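Local coordinates for fibronectin type III domain-containing protein (Simiduia agarivorans, PDB 6P2K) that probably hydrolyses the beta-1,4-glucan backbone of xyloglucan-type polysaccharides, its glycoside hydrolase family 74 region being built from seven-bladed beta-propellers, at residues B[51-55]-B[88-92]; B[55-61]-B[76-82]; B[670-674]-B[731-735]; B[678-684]-B[713-717]. All coordinates share one frame. Residues are numbered along the deposited sequence.

Contact 1: B[51-55]-B[88-92]; sequences ITGNL and SNSYA. With PE3 (3,6,9,12,15,18,21,24,27,30,33,36,39-tridecaoxahentetracontane-1,41-diol), chain C.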
loop_
_atom_site.group_PDB
_atom_site.type_symbol
_atom_site.label_atom_id
_atom_site.label_comp_id
_atom_site.label_asym_id
_atom_site.label_seq_id
_atom_site.Cartn_x
_atom_site.Cartn_y
_atom_site.Cartn_z
ATOM N N ILE B 51 -4.068 29.809 40.097
ATOM C CA ILE B 51 -4.758 29.449 41.331
ATOM C C ILE B 51 -4.809 30.651 42.269
ATOM O O ILE B 51 -4.024 31.600 42.161
ATOM C CB ILE B 51 -4.079 28.246 42.007
ATOM C CG1 ILE B 51 -2.607 28.554 42.283
ATOM C CG2 ILE B 51 -4.214 27.003 41.159
ATOM C CD1 ILE B 51 -2.308 28.817 43.732
ATOM N N THR B 52 -5.765 30.614 43.195
ATOM C CA THR B 52 -5.853 31.630 44.237
ATOM C C THR B 52 -5.642 30.992 45.605
ATOM O O THR B 52 -5.103 29.885 45.698
ATOM C CB THR B 52 -7.201 32.356 44.178
ATOM O OG1 THR B 52 -8.244 31.463 44.579
ATOM C CG2 THR B 52 -7.478 32.854 42.764
ATOM N N GLY B 53 -6.066 31.670 46.669
ATOM C CA GLY B 53 -5.800 31.187 48.010
ATOM C C GLY B 53 -6.564 29.919 48.356
ATOM O O GLY B 53 -7.495 29.499 47.669
ATOM N N ASN B 54 -6.155 29.304 49.466
ATOM C CA ASN B 54 -6.771 28.064 49.927
ATOM C C ASN B 54 -8.097 28.347 50.621
ATOM O O ASN B 54 -8.164 29.165 51.543
ATOM C CB ASN B 54 -5.839 27.324 50.886
ATOM C CG ASN B 54 -4.604 26.782 50.200
ATOM O OD1 ASN B 54 -4.659 26.344 49.052
ATOM N ND2 ASN B 54 -3.480 26.805 50.906
ATOM N N LEU B 55 -9.145 27.660 50.185
ATOM C CA LEU B 55 -10.451 27.727 50.821
ATOM C C LEU B 55 -10.642 26.539 51.757
ATOM O O LEU B 55 -9.972 25.510 51.638
ATOM C CB LEU B 55 -11.566 27.751 49.771
ATOM C CG LEU B 55 -11.498 28.857 48.721
ATOM C CD1 LEU B 55 -12.224 28.431 47.460
ATOM C CD2 LEU B 55 -12.095 30.141 49.271
ATOM N N SER B 88 -7.718 37.913 46.462
ATOM C CA SER B 88 -7.845 36.449 46.341
ATOM C C SER B 88 -6.580 35.689 46.748
ATOM O O SER B 88 -6.552 34.463 46.605
ATOM C CB SER B 88 -8.261 35.990 44.930
ATOM O OG SER B 88 -7.148 35.934 44.054
ATOM N N ASN B 89 -5.542 36.359 47.254
ATOM C CA ASN B 89 -4.319 35.642 47.604
ATOM C C ASN B 89 -4.536 34.712 48.794
ATOM O O ASN B 89 -3.952 33.624 48.854
ATOM C CB ASN B 89 -3.192 36.636 47.889
ATOM C CG ASN B 89 -2.590 37.213 46.620
ATOM O OD1 ASN B 89 -3.048 36.924 45.515
ATOM N ND2 ASN B 89 -1.561 38.040 46.774
ATOM N N SER B 90 -5.361 35.124 49.754
ATOM C CA SER B 90 -5.724 34.280 50.885
ATOM C C SER B 90 -7.178 34.543 51.246
ATOM O O SER B 90 -7.735 35.596 50.929
ATOM C CB SER B 90 -4.817 34.526 52.102
ATOM O OG SER B 90 -5.046 35.807 52.666
ATOM N N TYR B 91 -7.791 33.570 51.917
ATOM C CA TYR B 91 -9.192 33.655 52.302
ATOM C C TYR B 91 -9.357 33.343 53.782
ATOM O O TYR B 91 -8.565 32.608 54.378
ATOM C CB TYR B 91 -10.064 32.687 51.495
ATOM C CG TYR B 91 -10.059 32.917 50.003
ATOM C CD1 TYR B 91 -10.870 33.887 49.426
ATOM C CD2 TYR B 91 -9.258 32.149 49.165
ATOM C CE1 TYR B 91 -10.876 34.093 48.063
ATOM C CE2 TYR B 91 -9.259 32.347 47.799
ATOM C CZ TYR B 91 -10.069 33.319 47.255
ATOM O OH TYR B 91 -10.071 33.519 45.895
ATOM N N ALA B 92 -10.408 33.912 54.363
ATOM C CA ALA B 92 -10.864 33.575 55.701
ATOM C C ALA B 92 -12.348 33.256 55.629
ATOM O O ALA B 92 -13.096 33.907 54.892
ATOM C CB ALA B 92 -10.611 34.718 56.692
HETATM O O43 PE3 C . -1.444 34.221 45.814
HETATM C C42 PE3 C . -1.020 32.988 46.398
HETATM C C41 PE3 C . -1.506 31.838 45.519
HETATM O O40 PE3 C . -1.121 30.544 46.016
HETATM C C39 PE3 C . -1.649 30.232 47.315
HETATM C C38 PE3 C . -1.155 28.829 47.641
HETATM O O37 PE3 C . -1.620 28.391 48.926
HETATM O O HOH W 1 -6.158 31.144 52.132
HETATM O O HOH W 2 -9.436 29.761 53.922
#
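This is a loop-to-loop contact between two consecutive blades of a beta-propeller, held by one backbone hydrogen bond, one hydroxyl pair and a tyrosine ring. Residues 51-55 lead out of strand 50-51 toward the next blade, and 88-92 run into that blade's outermost strand, 92-93. The turn ending at Tyr91 resembles an Asp-box, with Asn86 where the aspartate would be, Ser88 at the usual glycine, its phi positive, and Tyr91 in the aromatic place. Gly53 N donates to Ser88 O at 2.8 Å. Glycine suits this spot because a CB would clash with Asn89 O and Ser90 CA. Tyr91 lays its edge along Thr52, Gly53 and Asn54, while its OH donates to Thr52 OG1 at 3.0 Å; Thr52 OG1 also bonds to Val39 O. Leu55 CD2 sits over the ring face, 3.7 Å from the Tyr91 centroid, a CH-pi contact. Two waters extend the seam: one joins Asn54 O (2.9 Å) to Tyr91 N (2.9 Å), the other joins Asn54 O (2.8 Å) to Tyr91 O (3.0 Å). A polyethylene glycol fragment lies along the exposed side chains, PE3 O37 being 3.1 Å from Asn54 ND2. Beneath the loops, Thr52, Ser88 and Tyr91 rest on strand 39-42 of the preceding blade, and Tyr91 also packs on strands 72-77 and 80-84 of its own.

Contact 2: B[55-61]-B[76-82]; sequences LVNNRVF and GTLYGLH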
loop_
_atom_site.group_PDB
_atom_site.type_symbol
_atom_site.label_atom_id
_atom_site.label_comp_id
_atom_site.label_asym_id
_atom_site.label_seq_id
_atom_site.Cartn_x
_atom_site.Cartn_y
_atom_site.Cartn_z
ATOM N N LEU B 55 -9.145 27.660 50.185
ATOM C CA LEU B 55 -10.451 27.727 50.821
ATOM C C LEU B 55 -10.642 26.539 51.757
ATOM O O LEU B 55 -9.972 25.510 51.638
ATOM C CB LEU B 55 -11.566 27.751 49.771
ATOM C CG LEU B 55 -11.498 28.857 48.721
ATOM C CD1 LEU B 55 -12.224 28.431 47.460
ATOM C CD2 LEU B 55 -12.095 30.141 49.271
ATOM N N VAL B 56 -11.573 26.698 52.702
ATOM C CA VAL B 56 -11.910 25.593 53.595
ATOM C C VAL B 56 -12.691 24.522 52.845
ATOM O O VAL B 56 -12.613 23.333 53.178
ATOM C CB VAL B 56 -12.686 26.114 54.820
ATOM C CG1 VAL B 56 -12.821 25.025 55.876
ATOM C CG2 VAL B 56 -11.986 27.334 55.406
ATOM N N ASN B 57 -13.448 24.916 51.823
ATOM C CA ASN B 57 -14.165 23.987 50.964
ATOM C C ASN B 57 -14.068 24.489 49.531
ATOM O O ASN B 57 -14.228 25.685 49.274
ATOM C CB ASN B 57 -15.630 23.844 51.391
ATOM C CG ASN B 57 -16.437 23.010 50.423
ATOM O OD1 ASN B 57 -17.040 23.534 49.486
ATOM N ND2 ASN B 57 -16.451 21.700 50.639
ATOM N N ASN B 58 -13.801 23.574 48.601
ATOM C CA ASN B 58 -13.436 23.948 47.241
ATOM C C ASN B 58 -14.585 23.835 46.244
ATOM O O ASN B 58 -14.370 24.061 45.049
ATOM C CB ASN B 58 -12.250 23.104 46.771
ATOM C CG ASN B 58 -10.939 23.568 47.373
ATOM O OD1 ASN B 58 -10.753 24.756 47.643
ATOM N ND2 ASN B 58 -10.025 22.634 47.591
ATOM N N ARG B 59 -15.792 23.510 46.700
ATOM C CA ARG B 59 -16.972 23.534 45.835
ATOM C C ARG B 59 -17.517 24.957 45.835
ATOM O O ARG B 59 -18.292 25.350 46.710
ATOM C CB ARG B 59 -18.010 22.526 46.309
ATOM C CG ARG B 59 -19.139 22.275 45.318
ATOM C CD ARG B 59 -19.830 20.949 45.592
ATOM N NE ARG B 59 -18.955 19.809 45.323
ATOM C CZ ARG B 59 -18.915 19.155 44.166
ATOM N NH1 ARG B 59 -19.699 19.524 43.164
ATOM N NH2 ARG B 59 -18.091 18.128 44.010
ATOM N N VAL B 60 -17.103 25.745 44.844
ATOM C CA VAL B 60 -17.413 27.171 44.794
ATOM C C VAL B 60 -18.661 27.390 43.952
ATOM O O VAL B 60 -18.743 26.922 42.810
ATOM C CB VAL B 60 -16.227 27.970 44.230
ATOM C CG1 VAL B 60 -16.574 29.449 44.164
ATOM C CG2 VAL B 60 -14.988 27.746 45.077
ATOM N N PHE B 61 -19.630 28.121 44.511
ATOM C CA PHE B 61 -20.873 28.424 43.819
ATOM C C PHE B 61 -20.996 29.879 43.388
ATOM O O PHE B 61 -21.854 30.182 42.553
ATOM C CB PHE B 61 -22.077 28.068 44.705
ATOM C CG PHE B 61 -22.253 26.595 44.930
ATOM C CD1 PHE B 61 -22.288 25.714 43.864
ATOM C CD2 PHE B 61 -22.387 26.091 46.212
ATOM C CE1 PHE B 61 -22.452 24.358 44.071
ATOM C CE2 PHE B 61 -22.550 24.736 46.424
ATOM C CZ PHE B 61 -22.580 23.870 45.352
ATOM N N GLY B 76 -18.582 32.252 47.701
ATOM C CA GLY B 76 -19.574 31.396 48.308
ATOM C C GLY B 76 -19.311 29.943 47.974
ATOM O O GLY B 76 -19.215 29.574 46.801
ATOM N N THR B 77 -19.182 29.121 49.013
ATOM C CA THR B 77 -18.892 27.700 48.866
ATOM C C THR B 77 -19.959 26.870 49.571
ATOM O O THR B 77 -20.874 27.391 50.213
ATOM C CB THR B 77 -17.510 27.346 49.424
ATOM O OG1 THR B 77 -17.541 27.403 50.855
ATOM C CG2 THR B 77 -16.457 28.304 48.903
ATOM N N LEU B 78 -19.813 25.549 49.446
ATOM C CA LEU B 78 -20.752 24.627 50.073
ATOM C C LEU B 78 -20.708 24.728 51.591
ATOM O O LEU B 78 -21.697 24.408 52.261
ATOM C CB LEU B 78 -20.450 23.199 49.618
ATOM C CG LEU B 78 -21.372 22.066 50.074
ATOM C CD1 LEU B 78 -22.798 22.299 49.594
ATOM C CD2 LEU B 78 -20.848 20.723 49.584
ATOM N N TYR B 79 -19.585 25.175 52.154
ATOM C CA TYR B 79 -19.454 25.316 53.598
ATOM C C TYR B 79 -19.564 26.761 54.071
ATOM O O TYR B 79 -19.403 27.022 55.268
ATOM C CB TYR B 79 -18.133 24.712 54.081
ATOM C CG TYR B 79 -18.140 24.371 55.559
ATOM C CD1 TYR B 79 -18.964 23.370 56.054
ATOM C CD2 TYR B 79 -17.336 25.059 56.458
ATOM C CE1 TYR B 79 -18.983 23.056 57.405
ATOM C CE2 TYR B 79 -17.348 24.751 57.815
ATOM C CZ TYR B 79 -18.175 23.749 58.280
ATOM O OH TYR B 79 -18.193 23.434 59.621
ATOM N N GLY B 80 -19.835 27.704 53.178
ATOM C CA GLY B 80 -20.114 29.061 53.588
ATOM C C GLY B 80 -19.272 30.078 52.853
ATOM O O GLY B 80 -18.418 29.754 52.030
ATOM N N LEU B 81 -19.531 31.340 53.178
ATOM C CA LEU B 81 -18.858 32.455 52.529
ATOM C C LEU B 81 -17.417 32.574 53.012
ATOM O O LEU B 81 -17.119 32.360 54.190
ATOM C CB LEU B 81 -19.620 33.751 52.817
ATOM C CG LEU B 81 -19.447 34.971 51.915
ATOM C CD1 LEU B 81 -20.010 34.706 50.531
ATOM C CD2 LEU B 81 -20.136 36.163 52.552
ATOM N N HIS B 82 -16.521 32.908 52.087
ATOM C CA HIS B 82 -15.151 33.282 52.403
ATOM C C HIS B 82 -14.932 34.737 52.010
ATOM O O HIS B 82 -15.607 35.268 51.125
ATOM C CB HIS B 82 -14.129 32.396 51.671
ATOM C CG HIS B 82 -14.169 30.955 52.076
ATOM N ND1 HIS B 82 -15.278 30.159 51.888
ATOM C CD2 HIS B 82 -13.229 30.163 52.643
ATOM C CE1 HIS B 82 -15.022 28.940 52.329
ATOM N NE2 HIS B 82 -13.785 28.915 52.791
#
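The chain enters the hairpin of strands 60-66 and 72-77 here, and side-chain rotamers supplement the backbone ladder in fixing its approach. Asn57, with chi1 t, places OD1 to accept from Arg59 N at 3.1 Å, an Asx turn, and more weakly from Leu78 N at 3.4 Å. Thr77, with chi1 p, makes an ST turn: OG1 accepts from Tyr79 N at 3.3 Å and donates to Gly80 O at 2.8 Å. Gly80 has backbone angles that call for glycine. Val60 and Thr77 form an antiparallel non-hydrogen-bonded pair, flanked by Phe61 N to Gly76 O (2.7 Å) and Leu78 N to Arg59 O (3.1 Å). Arg59 directs its guanidinium away from the hairpin, to Gln713 and to Asp124, a zinc ligand. His82, chi1 m, offers one face to Leu55 CD2, 3.8 Å from the ring centroid. Its NE2 accepts from Val56 N at 3.1 Å, while ND1 donates weakly to Gly80 O at 3.2 Å, consistent with a neutral histidine protonated on ND1, since NE2 must be bare to accept.

Contact 3: B[670-674]-B[731-735]; sequences MAVRP and WQDIT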
loop_
_atom_site.group_PDB
_atom_site.type_symbol
_atom_site.label_atom_id
_atom_site.label_comp_id
_atom_site.label_asym_id
_atom_site.label_seq_id
_atom_site.Cartn_x
_atom_site.Cartn_y
_atom_site.Cartn_z
ATOM N N MET B 670 0.182 12.614 60.886
ATOM C CA MET B 670 0.003 13.865 61.614
ATOM C C MET B 670 1.303 14.339 62.249
ATOM O O MET B 670 1.479 15.544 62.462
ATOM C CB MET B 670 -1.085 13.705 62.673
ATOM C CG MET B 670 -2.477 13.527 62.085
ATOM S SD MET B 670 -3.766 13.478 63.340
ATOM C CE MET B 670 -3.465 15.023 64.194
ATOM N N ALA B 671 2.219 13.417 62.556
ATOM C CA ALA B 671 3.521 13.815 63.078
ATOM C C ALA B 671 4.416 14.378 61.978
ATOM O O ALA B 671 5.119 15.370 62.195
ATOM C CB ALA B 671 4.199 12.628 63.761
ATOM N N VAL B 672 4.397 13.763 60.793
ATOM C CA VAL B 672 5.241 14.228 59.696
ATOM C C VAL B 672 4.668 15.492 59.062
ATOM O O VAL B 672 5.423 16.358 58.603
ATOM C CB VAL B 672 5.412 13.100 58.662
ATOM C CG1 VAL B 672 6.141 13.595 57.420
ATOM C CG2 VAL B 672 6.155 11.925 59.283
ATOM N N ARG B 673 3.343 15.634 59.042
ATOM C CA ARG B 673 2.667 16.805 58.482
ATOM C C ARG B 673 1.674 17.316 59.518
ATOM O O ARG B 673 0.524 16.858 59.572
ATOM C CB ARG B 673 1.973 16.462 57.165
ATOM C CG ARG B 673 1.274 17.633 56.481
ATOM C CD ARG B 673 0.929 17.270 55.046
ATOM N NE ARG B 673 0.085 18.267 54.395
ATOM C CZ ARG B 673 0.539 19.380 53.831
ATOM N NH1 ARG B 673 1.838 19.654 53.843
ATOM N NH2 ARG B 673 -0.307 20.222 53.259
ATOM N N PRO B 674 2.090 18.258 60.365
ATOM C CA PRO B 674 1.193 18.765 61.410
ATOM C C PRO B 674 -0.044 19.423 60.817
ATOM O O PRO B 674 -0.008 19.996 59.726
ATOM C CB PRO B 674 2.061 19.782 62.160
ATOM C CG PRO B 674 3.474 19.358 61.873
ATOM C CD PRO B 674 3.446 18.823 60.473
ATOM N N TRP B 731 9.610 8.324 56.597
ATOM C CA TRP B 731 8.611 9.035 55.820
ATOM C C TRP B 731 8.886 10.531 55.825
ATOM O O TRP B 731 9.405 11.087 56.798
ATOM C CB TRP B 731 7.209 8.758 56.368
ATOM C CG TRP B 731 6.807 7.330 56.213
ATOM C CD1 TRP B 731 7.072 6.310 57.075
ATOM C CD2 TRP B 731 6.079 6.755 55.119
ATOM N NE1 TRP B 731 6.550 5.135 56.592
ATOM C CE2 TRP B 731 5.935 5.380 55.392
ATOM C CE3 TRP B 731 5.530 7.270 53.941
ATOM C CZ2 TRP B 731 5.264 4.511 54.529
ATOM C CZ3 TRP B 731 4.864 6.404 53.082
ATOM C CH2 TRP B 731 4.737 5.040 53.383
ATOM N N GLN B 732 8.532 11.171 54.715
ATOM C CA GLN B 732 8.636 12.613 54.579
ATOM C C GLN B 732 7.393 13.135 53.873
ATOM O O GLN B 732 6.680 12.396 53.186
ATOM C CB GLN B 732 9.905 13.022 53.818
ATOM C CG GLN B 732 10.031 12.409 52.433
ATOM C CD GLN B 732 11.361 12.726 51.773
ATOM O OE1 GLN B 732 11.776 13.883 51.709
ATOM N NE2 GLN B 732 12.035 11.694 51.276
ATOM N N ASP B 733 7.140 14.425 54.062
ATOM C CA ASP B 733 5.988 15.099 53.477
ATOM C C ASP B 733 6.378 15.640 52.106
ATOM O O ASP B 733 7.311 16.442 51.994
ATOM C CB ASP B 733 5.519 16.222 54.407
ATOM C CG ASP B 733 4.305 16.967 53.878
ATOM O OD1 ASP B 733 3.700 16.525 52.877
ATOM O OD2 ASP B 733 3.955 18.007 54.478
ATOM N N ILE B 734 5.678 15.191 51.063
ATOM C CA ILE B 734 5.973 15.654 49.710
ATOM C C ILE B 734 4.731 16.289 49.097
ATOM O O ILE B 734 4.580 16.327 47.871
ATOM C CB ILE B 734 6.505 14.510 48.824
ATOM C CG1 ILE B 734 5.455 13.411 48.660
ATOM C CG2 ILE B 734 7.795 13.946 49.398
ATOM C CD1 ILE B 734 5.635 12.584 47.394
ATOM N N THR B 735 3.836 16.800 49.945
ATOM C CA THR B 735 2.662 17.504 49.437
ATOM C C THR B 735 3.072 18.742 48.651
ATOM O O THR B 735 2.593 18.965 47.531
ATOM C CB THR B 735 1.729 17.882 50.590
ATOM O OG1 THR B 735 1.466 16.723 51.391
ATOM C CG2 THR B 735 0.410 18.426 50.051
HETATM O O HOH W 3 5.527 18.778 56.829
#
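Met670 and Ala671 are still helical, in the last turn of helix 666-672, and Val672 is the first residue to meet the other segment. Its branched, apolar side chain lies against the strand backbone, with CG1 3.6 Å from Asp733 N and CG2 4.4 Å from Trp731 CB. Val672 O, near the helix end, is bridged by a water (3.0 Å) to Asp733 OD2 (2.9 Å). The partner strand, 729-733, is the outermost of an antiparallel propeller blade, and the helix belongs to the connection that enters this blade from the preceding one, so the contact lays that connection along the blade's outer edge. Arg673 then leaves helical geometry. Its chain is extended, chi1 to chi3 all t, and reaches the end of the strand, where NH1 makes a salt bridge with Asp733 OD2 at 2.8 Å. Thr735 OG1 lies over the guanidinium face, 3.6 Å from Arg673 NE. Asp733 OD1 meanwhile forms an Asx turn, accepting from Thr735 N at 2.9 Å and from Thr735 OG1 at 2.7 Å.

Contact 4: B[678-684]-B[713-717]; sequences LVWWNSV and QLGYG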
loop_
_atom_site.group_PDB
_atom_site.type_symbol
_atom_site.label_atom_id
_atom_site.label_comp_id
_atom_site.label_asym_id
_atom_site.label_seq_id
_atom_site.Cartn_x
_atom_site.Cartn_y
_atom_site.Cartn_z
ATOM N N LEU B 678 -2.969 22.711 57.312
ATOM C CA LEU B 678 -4.286 22.581 56.701
ATOM C C LEU B 678 -5.152 23.760 57.115
ATOM O O LEU B 678 -5.429 23.944 58.306
ATOM C CB LEU B 678 -4.936 21.264 57.112
ATOM C CG LEU B 678 -4.027 20.057 56.909
ATOM C CD1 LEU B 678 -4.685 18.833 57.485
ATOM C CD2 LEU B 678 -3.710 19.863 55.430
ATOM N N VAL B 679 -5.579 24.552 56.130
ATOM C CA VAL B 679 -6.422 25.707 56.402
ATOM C C VAL B 679 -7.795 25.289 56.912
ATOM O O VAL B 679 -8.485 26.091 57.550
ATOM C CB VAL B 679 -6.536 26.576 55.134
ATOM C CG1 VAL B 679 -7.451 25.914 54.111
ATOM C CG2 VAL B 679 -7.020 27.977 55.473
ATOM N N TRP B 680 -8.202 24.043 56.668
ATOM C CA TRP B 680 -9.545 23.576 56.984
ATOM C C TRP B 680 -9.635 22.810 58.298
ATOM O O TRP B 680 -10.739 22.420 58.692
ATOM C CB TRP B 680 -10.073 22.689 55.849
ATOM C CG TRP B 680 -9.097 21.657 55.354
ATOM C CD1 TRP B 680 -8.245 21.780 54.295
ATOM C CD2 TRP B 680 -8.886 20.340 55.886
ATOM N NE1 TRP B 680 -7.514 20.626 54.137
ATOM C CE2 TRP B 680 -7.889 19.726 55.099
ATOM C CE3 TRP B 680 -9.442 19.622 56.949
ATOM C CZ2 TRP B 680 -7.435 18.431 55.343
ATOM C CZ3 TRP B 680 -8.990 18.334 57.190
ATOM C CH2 TRP B 680 -7.994 17.753 56.391
ATOM N N TRP B 681 -8.513 22.592 58.989
ATOM C CA TRP B 681 -8.521 21.669 60.118
ATOM C C TRP B 681 -9.434 22.150 61.239
ATOM O O TRP B 681 -10.173 21.353 61.830
ATOM C CB TRP B 681 -7.108 21.460 60.651
ATOM C CG TRP B 681 -7.069 20.366 61.663
ATOM C CD1 TRP B 681 -6.951 20.500 63.014
ATOM C CD2 TRP B 681 -7.190 18.965 61.405
ATOM N NE1 TRP B 681 -6.973 19.265 63.614
ATOM C CE2 TRP B 681 -7.119 18.305 62.647
ATOM C CE3 TRP B 681 -7.343 18.203 60.243
ATOM C CZ2 TRP B 681 -7.195 16.919 62.761
ATOM C CZ3 TRP B 681 -7.419 16.827 60.357
ATOM C CH2 TRP B 681 -7.345 16.199 61.607
ATOM N N ASN B 682 -9.399 23.445 61.550
ATOM C CA ASN B 682 -10.161 23.935 62.691
ATOM C C ASN B 682 -11.657 23.994 62.413
ATOM O O ASN B 682 -12.448 24.020 63.363
ATOM C CB ASN B 682 -9.645 25.310 63.110
ATOM C CG ASN B 682 -8.342 25.226 63.878
ATOM O OD1 ASN B 682 -8.173 24.371 64.750
ATOM N ND2 ASN B 682 -7.407 26.112 63.554
ATOM N N SER B 683 -12.064 24.002 61.142
ATOM C CA SER B 683 -13.480 24.062 60.800
ATOM C C SER B 683 -14.094 22.677 60.632
ATOM O O SER B 683 -15.147 22.389 61.210
ATOM C CB SER B 683 -13.685 24.881 59.520
ATOM O OG SER B 683 -13.236 26.216 59.685
ATOM N N VAL B 684 -13.450 21.805 59.855
ATOM C CA VAL B 684 -14.058 20.536 59.476
ATOM C C VAL B 684 -13.137 19.365 59.796
ATOM O O VAL B 684 -13.429 18.222 59.427
ATOM C CB VAL B 684 -14.432 20.537 57.984
ATOM C CG1 VAL B 684 -15.559 21.519 57.724
ATOM C CG2 VAL B 684 -13.219 20.882 57.141
ATOM N N GLN B 713 -13.889 16.062 50.078
ATOM C CA GLN B 713 -12.850 16.545 49.164
ATOM C C GLN B 713 -11.698 17.195 49.928
ATOM O O GLN B 713 -11.164 18.229 49.525
ATOM C CB GLN B 713 -13.423 17.511 48.124
ATOM C CG GLN B 713 -14.530 16.921 47.277
ATOM C CD GLN B 713 -15.325 17.984 46.547
ATOM O OE1 GLN B 713 -16.398 17.712 46.008
ATOM N NE2 GLN B 713 -14.802 19.208 46.526
ATOM N N LEU B 714 -11.315 16.582 51.041
ATOM C CA LEU B 714 -10.227 17.069 51.874
ATOM C C LEU B 714 -9.027 16.147 51.719
ATOM O O LEU B 714 -9.140 14.933 51.915
ATOM C CB LEU B 714 -10.654 17.151 53.340
ATOM C CG LEU B 714 -11.809 18.116 53.614
ATOM C CD1 LEU B 714 -12.343 17.937 55.026
ATOM C CD2 LEU B 714 -11.358 19.552 53.386
ATOM N N GLY B 715 -7.887 16.725 51.354
ATOM C CA GLY B 715 -6.652 15.973 51.268
ATOM C C GLY B 715 -5.702 16.340 52.387
ATOM O O GLY B 715 -5.316 17.506 52.518
ATOM N N TYR B 716 -5.327 15.362 53.214
ATOM C CA TYR B 716 -4.426 15.660 54.322
ATOM C C TYR B 716 -3.012 15.924 53.821
ATOM O O TYR B 716 -2.378 16.910 54.213
ATOM C CB TYR B 716 -4.425 14.520 55.343
ATOM C CG TYR B 716 -3.787 14.944 56.642
ATOM C CD1 TYR B 716 -2.407 14.934 56.799
ATOM C CD2 TYR B 716 -4.563 15.394 57.702
ATOM C CE1 TYR B 716 -1.818 15.348 57.979
ATOM C CE2 TYR B 716 -3.981 15.806 58.888
ATOM C CZ TYR B 716 -2.609 15.782 59.020
ATOM O OH TYR B 716 -2.025 16.191 60.196
ATOM N N GLY B 717 -2.498 15.048 52.963
ATOM C CA GLY B 717 -1.145 15.205 52.472
ATOM C C GLY B 717 -0.625 14.000 51.720
ATOM O O GLY B 717 -1.200 12.909 51.792
HETATM O O HOH W 4 -6.102 20.058 51.538
#
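An aromatic cluster at one end of a beta-propeller blade joins the loop and short helix 678-684 to the start of strand 714-723, the third strand of its four-stranded antiparallel sheet. The strand begins with a G1 beta bulge, where Gln713 and Leu714 both face Asp709 and Gln713 has the left-handed backbone conformation. Leu714, part of the bulge, puts CD2 over the face of Trp680, 3.6 Å from the centroid of the five-membered ring, while its CD1 meets Val684 CG2 at 3.7 Å. A branched leucine suits this place because its two methyls can cover the indole face and meet Val684 at the same time. Two residues further along, Tyr716 receives Leu678 CD1 on its face, 3.8 Å from the ring centroid, and presents its edge to the face of Trp681 in an offset edge-to-face pair, centroids 5.9 Å apart and planes at 89°. Its hydroxyl continues to Arg673 O. A type I turn from Leu678 to Trp681 places Leu678, Trp680 and Trp681 side by side against the strand, and Trp681 also borders a bound glycerol. Backbone and indole are joined by solvent: one water accepts from Trp680 NE1 at 3.0 Å and donates to Gly715 O at 2.8 Å.

Overall arrangement
Contact 2 is wholly buried, contacts 1 and 4 partly so, and contact 3 lies at the surface. The chemistry follows: backbone and polar-turn bonds inside contact 2, aromatic and aliphatic packing in contact 4, a salt bridge and a separate water bridge in contact 3, and a mixture with waters in contact 1. Contacts 1 and 2 share Leu55, whose CD2 serves Tyr91 and His82, two rings of the blade that begins with strand 60-66. Contacts 3 and 4 hold neighbouring strands of another sheet and meet where Tyr716 OH approaches Arg673 O at 2.7 Å. Contact 4 alone links the pairs: Val679 packs on Asn54 and Leu55, Tyr79 on Val684, and Arg59 reaches Gln713, near a zinc site.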